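Local coordinates for protein SAM-dependent methyltransferase (Exiguobacterium sibiricum 255-15, PDB 3D2L) that probably transfers a methyl group from S-adenosylmethionine to an acceptor substrate, at residues A[210-224]-A[231-243]. Sequence-based numbering, arbitrary orientation.
Sequences LREAGFRVCAVTGDF and ETAERIFFVAEKI
Strands 215-222 and 235-242 pair antiparallel, from Phe215 opposite Lys242 to Gly222 opposite Ile236, with their axes at 148°. A classic beta bulge interrupts the ladder: Cys218 N and Ala219 N both donate to Val239 O, at 2.8 and 3.2 Å, from the same face of its carbonyl plane. Past the strand end, the Asp223 carboxylate meets the backbone of 234-235. Its OD1 accepts from Arg235 N at 2.8 Å and also from Glu234 N, while OD2 takes a second bond from Glu234 N at 3.1 Å. Asp223 CG lies anti to the carbonyl carbon (chi1 -63°), which swings the carboxylate toward these amides. With an alanine in place of Asp223, the amides of Glu234 and Arg235 would probably lose these acceptors, and the chain entering strand 235-242 could shift. Near Asp223, the edge of Phe237 points at the face of Phe224, with CZ of Phe237 3.6 Å from Phe224 CE1. Trp23 and Trp26 of helix 20-30 add further edge-to-face contacts to Phe224 and Phe237, respectively. The hairpin closes the Rossmann-like methyltransferase sheet, in the 3-2-1-4-5-7-6 strand order of class I enzymes. Strand 235-242 is the antiparallel strand inserted between 131-138 and the edge strand 215-222. On the face with Phe238, Val220 CG1 sits over that ring in a CH-pi contact and touches Ile236 CG2 at 3.5 Å. Leu210, from helix 203-212, reaches Phe238 CD2 with CD1 and Ala240 CB with CD2. On the other face, Arg216 and Glu241 run side by side. They form a salt bridge, but its hydrogen bond is weak, with NH2 of Arg216 3.4 Å from OE2 of Glu241 and the guanidinium and carboxylate planes 82° apart. The Glu241 side chain also lies about 4 Å from a bound magnesium ion.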
loop_
_atom_site.group_PDB
_atom_site.type_symbol
_atom_site.label_atom_id
_atom_site.label_comp_id
_atom_site.label_asym_id
_atom_site.label_seq_id
_atom_site.Cartn_x
_atom_site.Cartn_y
_atom_site.Cartn_z
ATOM N N LEU A 210 7.017 4.288 15.402
ATOM C CA LEU A 210 6.620 2.933 15.776
ATOM C C LEU A 210 6.822 2.683 17.273
ATOM O O LEU A 210 5.931 2.177 17.925
ATOM C CB LEU A 210 7.355 1.877 14.959
ATOM C CG LEU A 210 6.849 1.719 13.512
ATOM C CD1 LEU A 210 7.882 0.961 12.646
ATOM C CD2 LEU A 210 5.419 1.090 13.470
ATOM N N ARG A 211 7.997 3.025 17.791
ATOM C CA ARG A 211 8.257 2.895 19.236
ATOM C C ARG A 211 7.296 3.762 20.073
ATOM O O ARG A 211 6.805 3.303 21.095
ATOM C CB ARG A 211 9.702 3.246 19.531
ATOM C CG ARG A 211 10.664 2.250 18.923
ATOM C CD ARG A 211 12.095 2.732 19.077
ATOM N NE ARG A 211 13.026 1.821 18.411
ATOM C CZ ARG A 211 14.258 2.143 18.021
ATOM N NH1 ARG A 211 14.748 3.354 18.200
ATOM N NH2 ARG A 211 14.998 1.216 17.443
ATOM N N GLU A 212 7.039 5.008 19.653
ATOM C CA GLU A 212 6.074 5.877 20.359
ATOM C C GLU A 212 4.669 5.230 20.382
ATOM O O GLU A 212 3.972 5.313 21.392
ATOM C CB GLU A 212 6.050 7.282 19.759
ATOM C CG GLU A 212 7.328 8.003 20.048
ATOM C CD GLU A 212 7.430 9.381 19.441
ATOM O OE1 GLU A 212 6.738 9.679 18.422
ATOM O OE2 GLU A 212 8.263 10.142 19.989
ATOM N N ALA A 213 4.322 4.470 19.330
ATOM C CA ALA A 213 3.029 3.765 19.252
ATOM C C ALA A 213 2.970 2.409 19.954
ATOM O O ALA A 213 1.957 1.701 19.886
ATOM C CB ALA A 213 2.576 3.623 17.814
ATOM N N GLY A 214 4.046 2.043 20.639
ATOM C CA GLY A 214 4.084 0.806 21.422
ATOM C C GLY A 214 4.520 -0.455 20.686
ATOM O O GLY A 214 4.175 -1.557 21.119
ATOM N N PHE A 215 5.271 -0.297 19.596
ATOM C CA PHE A 215 5.784 -1.416 18.802
ATOM C C PHE A 215 7.280 -1.623 19.031
ATOM O O PHE A 215 7.992 -0.681 19.306
ATOM C CB PHE A 215 5.606 -1.180 17.269
ATOM C CG PHE A 215 4.204 -1.243 16.823
ATOM C CD1 PHE A 215 3.621 -2.463 16.475
ATOM C CD2 PHE A 215 3.430 -0.105 16.793
ATOM C CE1 PHE A 215 2.314 -2.515 16.078
ATOM C CE2 PHE A 215 2.128 -0.169 16.393
ATOM C CZ PHE A 215 1.566 -1.385 16.062
ATOM N N ARG A 216 7.703 -2.879 18.948
ATOM C CA ARG A 216 9.099 -3.228 18.902
ATOM C C ARG A 216 9.431 -3.381 17.401
ATOM O O ARG A 216 8.816 -4.156 16.665
ATOM C CB ARG A 216 9.403 -4.513 19.669
ATOM C CG ARG A 216 10.861 -4.916 19.586
ATOM C CD ARG A 216 11.200 -6.074 20.498
ATOM N NE ARG A 216 10.373 -7.237 20.211
ATOM C CZ ARG A 216 10.628 -8.150 19.280
ATOM N NH1 ARG A 216 11.706 -8.067 18.499
ATOM N NH2 ARG A 216 9.796 -9.162 19.136
ATOM N N VAL A 217 10.373 -2.595 16.919
ATOM C CA VAL A 217 10.789 -2.717 15.509
ATOM C C VAL A 217 11.721 -3.921 15.390
ATOM O O VAL A 217 12.775 -3.967 16.017
ATOM C CB VAL A 217 11.444 -1.436 15.014
ATOM C CG1 VAL A 217 11.833 -1.552 13.512
ATOM C CG2 VAL A 217 10.482 -0.317 15.217
ATOM N N CYS A 218 11.295 -4.891 14.583
ATOM C CA CYS A 218 11.982 -6.143 14.421
ATOM C C CYS A 218 12.989 -6.136 13.311
ATOM O O CYS A 218 14.041 -6.723 13.467
ATOM C CB CYS A 218 10.993 -7.231 14.100
ATOM S SG CYS A 218 9.772 -7.518 15.381
ATOM N N ALA A 219 12.648 -5.518 12.180
ATOM C CA ALA A 219 13.506 -5.505 11.018
ATOM C C ALA A 219 13.185 -4.310 10.108
ATOM O O ALA A 219 12.025 -3.898 10.011
ATOM C CB ALA A 219 13.345 -6.818 10.257
ATOM N N VAL A 220 14.249 -3.718 9.552
ATOM C CA VAL A 220 14.192 -2.639 8.560
ATOM C C VAL A 220 15.127 -3.109 7.440
ATOM O O VAL A 220 16.355 -3.182 7.627
ATOM C CB VAL A 220 14.662 -1.291 9.106
ATOM C CG1 VAL A 220 14.482 -0.199 8.010
ATOM C CG2 VAL A 220 13.897 -0.957 10.350
ATOM N N THR A 221 14.533 -3.464 6.300
ATOM C CA THR A 221 15.253 -4.026 5.190
ATOM C C THR A 221 14.934 -3.314 3.864
ATOM O O THR A 221 13.947 -2.601 3.744
ATOM C CB THR A 221 14.970 -5.531 5.104
ATOM O OG1 THR A 221 13.571 -5.734 4.880
ATOM C CG2 THR A 221 15.385 -6.255 6.403
ATOM N N GLY A 222 15.842 -3.465 2.905
ATOM C CA GLY A 222 15.707 -2.831 1.612
ATOM C C GLY A 222 15.448 -3.754 0.443
ATOM O O GLY A 222 15.948 -4.891 0.376
ATOM N N ASP A 223 14.604 -3.253 -0.454
ATOM C CA ASP A 223 14.296 -3.861 -1.754
ATOM C C ASP A 223 14.099 -5.380 -1.806
ATOM O O ASP A 223 14.685 -6.061 -2.635
ATOM C CB ASP A 223 15.385 -3.404 -2.729
ATOM C CG ASP A 223 15.372 -1.888 -2.930
ATOM O OD1 ASP A 223 14.269 -1.321 -2.968
ATOM O OD2 ASP A 223 16.441 -1.279 -3.060
ATOM N N PHE A 224 13.245 -5.901 -0.931
ATOM C CA PHE A 224 12.906 -7.327 -0.898
ATOM C C PHE A 224 14.043 -8.247 -0.456
ATOM O O PHE A 224 13.882 -9.463 -0.485
ATOM C CB PHE A 224 12.354 -7.822 -2.257
ATOM C CG PHE A 224 11.116 -7.118 -2.709
ATOM C CD1 PHE A 224 9.869 -7.539 -2.271
ATOM C CD2 PHE A 224 11.187 -6.054 -3.590
ATOM C CE1 PHE A 224 8.727 -6.899 -2.684
ATOM C CE2 PHE A 224 10.043 -5.427 -4.019
ATOM C CZ PHE A 224 8.813 -5.854 -3.560
ATOM N N GLU A 231 22.267 2.709 0.432
ATOM C CA GLU A 231 22.062 4.142 0.208
ATOM C C GLU A 231 21.301 4.428 -1.101
ATOM O O GLU A 231 20.830 5.542 -1.309
ATOM C CB GLU A 231 23.425 4.874 0.210
ATOM N N THR A 232 21.243 3.442 -1.989
ATOM C CA THR A 232 20.529 3.555 -3.244
ATOM C C THR A 232 19.267 2.657 -3.262
ATOM O O THR A 232 18.680 2.388 -4.323
ATOM C CB THR A 232 21.430 3.195 -4.429
ATOM O OG1 THR A 232 21.798 1.817 -4.346
ATOM C CG2 THR A 232 22.659 4.075 -4.450
ATOM N N ALA A 233 18.872 2.191 -2.086
ATOM C CA ALA A 233 17.645 1.391 -1.950
ATOM C C ALA A 233 16.435 2.246 -2.351
ATOM O O ALA A 233 16.396 3.452 -2.112
ATOM C CB ALA A 233 17.497 0.866 -0.512
ATOM N N GLU A 234 15.459 1.620 -2.984
ATOM C CA GLU A 234 14.276 2.317 -3.443
ATOM C C GLU A 234 13.049 2.087 -2.542
ATOM O O GLU A 234 12.206 2.962 -2.430
ATOM C CB GLU A 234 13.979 1.925 -4.890
ATOM C CG GLU A 234 15.051 2.379 -5.846
ATOM C CD GLU A 234 14.864 1.836 -7.265
ATOM O OE1 GLU A 234 13.795 1.264 -7.572
ATOM O OE2 GLU A 234 15.805 1.985 -8.075
ATOM N N ARG A 235 12.953 0.909 -1.921
ATOM C CA ARG A 235 11.782 0.567 -1.114
ATOM C C ARG A 235 12.261 -0.037 0.212
ATOM O O ARG A 235 13.089 -0.948 0.221
ATOM C CB ARG A 235 10.907 -0.409 -1.887
ATOM C CG ARG A 235 9.600 -0.747 -1.255
ATOM C CD ARG A 235 8.786 -1.681 -2.137
ATOM N NE ARG A 235 8.436 -1.017 -3.391
ATOM C CZ ARG A 235 7.418 -0.182 -3.550
ATOM N NH1 ARG A 235 6.592 0.063 -2.553
ATOM N NH2 ARG A 235 7.220 0.397 -4.727
ATOM N N ILE A 236 11.754 0.505 1.312
ATOM C CA ILE A 236 12.148 0.093 2.655
ATOM C C ILE A 236 11.014 -0.654 3.343
ATOM O O ILE A 236 9.888 -0.183 3.396
ATOM C CB ILE A 236 12.672 1.285 3.453
ATOM C CG1 ILE A 236 13.770 1.978 2.632
ATOM C CG2 ILE A 236 13.207 0.817 4.859
ATOM C CD1 ILE A 236 14.575 2.983 3.356
ATOM N N PHE A 237 11.326 -1.841 3.855
ATOM C CA PHE A 237 10.355 -2.719 4.469
ATOM C C PHE A 237 10.546 -2.706 5.962
ATOM O O PHE A 237 11.669 -2.796 6.443
ATOM C CB PHE A 237 10.523 -4.156 3.918
ATOM C CG PHE A 237 10.247 -4.267 2.443
ATOM C CD1 PHE A 237 11.139 -3.749 1.521
ATOM C CD2 PHE A 237 9.101 -4.891 1.976
ATOM C CE1 PHE A 237 10.878 -3.826 0.153
ATOM C CE2 PHE A 237 8.846 -4.974 0.600
ATOM C CZ PHE A 237 9.749 -4.444 -0.298
ATOM N N PHE A 238 9.439 -2.599 6.697
ATOM C CA PHE A 238 9.464 -2.570 8.169
ATOM C C PHE A 238 8.628 -3.688 8.717
ATOM O O PHE A 238 7.517 -3.913 8.242
ATOM C CB PHE A 238 8.830 -1.299 8.691
ATOM C CG PHE A 238 9.626 -0.082 8.411
ATOM C CD1 PHE A 238 9.635 0.469 7.137
ATOM C CD2 PHE A 238 10.347 0.512 9.411
ATOM C CE1 PHE A 238 10.396 1.608 6.873
ATOM C CE2 PHE A 238 11.106 1.652 9.155
ATOM C CZ PHE A 238 11.134 2.170 7.890
ATOM N N VAL A 239 9.134 -4.338 9.757
ATOM C CA VAL A 239 8.400 -5.368 10.466
ATOM C C VAL A 239 8.462 -4.907 11.891
ATOM O O VAL A 239 9.563 -4.643 12.421
ATOM C CB VAL A 239 9.028 -6.802 10.332
ATOM C CG1 VAL A 239 8.160 -7.852 11.088
ATOM C CG2 VAL A 239 9.175 -7.180 8.857
ATOM N N ALA A 240 7.288 -4.789 12.517
ATOM C CA ALA A 240 7.182 -4.329 13.917
ATOM C C ALA A 240 6.214 -5.228 14.664
ATOM O O ALA A 240 5.313 -5.833 14.064
ATOM C CB ALA A 240 6.734 -2.853 13.986
ATOM N N GLU A 241 6.409 -5.358 15.976
ATOM C CA GLU A 241 5.535 -6.207 16.770
ATOM C C GLU A 241 4.981 -5.461 17.985
ATOM O O GLU A 241 5.695 -4.731 18.658
ATOM C CB GLU A 241 6.311 -7.433 17.201
ATOM C CG GLU A 241 5.547 -8.375 18.061
ATOM C CD GLU A 241 6.366 -9.566 18.401
ATOM O OE1 GLU A 241 6.845 -10.214 17.448
ATOM O OE2 GLU A 241 6.530 -9.845 19.605
ATOM N N LYS A 242 3.701 -5.672 18.271
ATOM C CA LYS A 242 3.075 -4.990 19.376
ATOM C C LYS A 242 3.648 -5.528 20.679
ATOM O O LYS A 242 3.649 -6.733 20.899
ATOM C CB LYS A 242 1.553 -5.189 19.389
ATOM C CG LYS A 242 0.915 -4.301 20.466
ATOM C CD LYS A 242 -0.555 -4.301 20.506
ATOM C CE LYS A 242 -1.071 -3.439 21.700
ATOM N NZ LYS A 242 -2.530 -3.581 21.714
ATOM N N ILE A 243 4.107 -4.618 21.532
ATOM C CA ILE A 243 4.634 -4.967 22.853
ATOM C C ILE A 243 3.416 -5.291 23.755
ATOM O O ILE A 243 3.318 -6.356 24.405
ATOM C CB ILE A 243 5.488 -3.794 23.416
ATOM C CG1 ILE A 243 6.756 -3.645 22.585
ATOM C CG2 ILE A 243 5.826 -4.017 24.887
ATOM C CD1 ILE A 243 7.606 -2.395 22.925
ATOM O OXT ILE A 243 2.490 -4.470 23.820
HETATM O O HOH W 1 2.424 -2.046 22.936
HETATM O O HOH W 2 11.927 -5.988 6.928
#